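Local coordinates for putative activator of HSP90 (Plasmodium falciparum, PDB 3N72), which probably binds the chaperone Hsp90 and stimulates its ATPase activity, the present chain being the N-terminal domain of an Aha1-type activator, at residues 32-37 / 49-54. Numbering follows the deposited sequence. Where two conformers were deposited one is given.
Sequences YNLSNL and DNLQVS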
# COMPACT_ATOMS: atom_id res chain seq x y z
N TYR B 32 -6.63 10.61 20.66
CA TYR B 32 -8.06 10.59 20.38
C TYR B 32 -8.82 10.02 21.56
O TYR B 32 -9.83 10.61 22.01
CB TYR B 32 -8.37 9.71 19.14
CG TYR B 32 -9.86 9.61 18.88
CD1 TYR B 32 -10.52 10.61 18.17
CD2 TYR B 32 -10.62 8.56 19.41
CE1 TYR B 32 -11.89 10.54 17.95
CE2 TYR B 32 -12.00 8.51 19.20
CZ TYR B 32 -12.61 9.50 18.46
OH TYR B 32 -13.97 9.43 18.25
N ASN B 33 -8.34 8.88 22.06
CA ASN B 33 -9.04 8.16 23.11
C ASN B 33 -9.08 8.94 24.40
O ASN B 33 -10.16 9.11 24.99
CB ASN B 33 -8.49 6.73 23.26
CG ASN B 33 -9.09 5.79 22.24
OD1 ASN B 33 -10.20 5.26 22.45
ND2 ASN B 33 -8.39 5.60 21.12
N LEU B 34 -7.94 9.50 24.79
CA LEU B 34 -7.94 10.25 26.04
C LEU B 34 -8.65 11.60 25.91
O LEU B 34 -9.29 12.03 26.85
CB LEU B 34 -6.50 10.42 26.56
CG LEU B 34 -5.95 9.13 27.18
CD1 LEU B 34 -4.41 9.23 27.35
CD2 LEU B 34 -6.66 8.81 28.54
N SER B 35 -8.53 12.25 24.75
CA SER B 35 -9.22 13.53 24.53
C SER B 35 -10.73 13.39 24.39
O SER B 35 -11.46 14.40 24.43
CB SER B 35 -8.62 14.32 23.35
OG SER B 35 -9.04 13.83 22.09
N ASN B 36 -11.21 12.16 24.25
CA ASN B 36 -12.67 11.90 24.22
C ASN B 36 -13.22 11.24 25.47
O ASN B 36 -14.42 11.01 25.56
CB ASN B 36 -13.06 11.11 22.98
CG ASN B 36 -13.21 11.99 21.78
OD1 ASN B 36 -14.24 12.65 21.61
ND2 ASN B 36 -12.18 12.05 20.95
N LEU B 37 -12.33 10.93 26.41
CA LEU B 37 -12.68 10.27 27.66
C LEU B 37 -13.30 11.30 28.62
O LEU B 37 -12.69 12.32 28.91
CB LEU B 37 -11.46 9.61 28.29
CG LEU B 37 -11.62 9.06 29.71
CD1 LEU B 37 -12.67 7.94 29.74
CD2 LEU B 37 -10.31 8.55 30.23
N ASP B 49 -6.94 16.96 28.17
CA ASP B 49 -6.47 17.77 27.04
C ASP B 49 -4.94 17.87 27.07
O ASP B 49 -4.27 17.36 28.00
CB ASP B 49 -7.07 19.17 27.14
CG ASP B 49 -7.15 19.88 25.79
OD1 ASP B 49 -6.72 19.33 24.74
OD2 ASP B 49 -7.66 21.03 25.80
N ASN B 50 -4.40 18.50 26.03
CA ASN B 50 -2.98 18.80 25.94
C ASN B 50 -2.10 17.57 26.09
O ASN B 50 -1.25 17.47 26.98
CB ASN B 50 -2.63 19.92 26.93
CG ASN B 50 -3.41 21.19 26.65
OD1 ASN B 50 -3.39 21.69 25.53
ND2 ASN B 50 -4.09 21.73 27.67
N LEU B 51 -2.32 16.62 25.20
CA LEU B 51 -1.64 15.34 25.26
C LEU B 51 -0.29 15.32 24.53
O LEU B 51 -0.23 15.50 23.31
CB LEU B 51 -2.57 14.28 24.67
CG LEU B 51 -3.71 13.97 25.63
CD1 LEU B 51 -5.05 14.23 25.01
CD2 LEU B 51 -3.54 12.55 26.10
N GLN B 52 0.79 15.11 25.28
CA GLN B 52 2.09 14.85 24.65
C GLN B 52 2.26 13.34 24.67
O GLN B 52 2.13 12.72 25.74
CB GLN B 52 3.25 15.42 25.47
CG GLN B 52 3.08 16.76 26.15
CD GLN B 52 4.20 16.99 27.16
OE1 GLN B 52 5.39 16.76 26.86
NE2 GLN B 52 3.83 17.44 28.35
N VAL B 53 2.55 12.74 23.51
CA VAL B 53 2.73 11.27 23.43
C VAL B 53 4.09 10.98 22.80
O VAL B 53 4.31 11.28 21.62
CB VAL B 53 1.59 10.59 22.63
CG1 VAL B 53 1.71 9.05 22.69
CG2 VAL B 53 0.24 10.98 23.21
N SER B 54 4.99 10.37 23.57
CA SER B 54 6.35 10.21 23.12
C SER B 54 6.77 8.77 23.26
O SER B 54 6.69 8.22 24.35
CB SER B 54 7.30 11.10 23.96
OG SER B 54 8.67 10.87 23.63
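Leu-51 carries the strand side of this apolar contact, its two methyls touching consecutive residues of segment 32-37. Its CD2 lies 3.7 Å from Leu-34 CD1 and equally close to Leu-34 CB, so this methyl meets both the root and one branch of the leucine, and the two side chains run at about a right angle. The other methyl, Leu-51 CD1, rests 3.9 Å from Ser-35 CB and 4.0 Å from Ser-35 N. With CB of Leu-51 directed at the helix and CG anti to the carbonyl carbon (chi1 -73°), the two methyls are carried to Leu-34 and Ser-35. The two segments bury 139 Å² in all.

No hydrogen bond joins them. On the helix side bonding is local: in the conformer given, Ser-35 OG bonds Lys-31 O, and Asn-36 ND2 bonds the backbone carbonyl O of Tyr-32 (3.0 Å, 163°) while sitting over one face of the Tyr-32 ring, 3.3 Å above its plane and offset toward the rim. Segment 49-54 pairs with strand 65-82, where Asn-50 ND2 also bonds Glu-77 OE1.

Leu-34 also touches Ile-138 of helix 120-142, and Leu-51 touches Phe-76. The contact thus packs a helix against the curved antiparallel sheet of the Aha1 N-terminal domain.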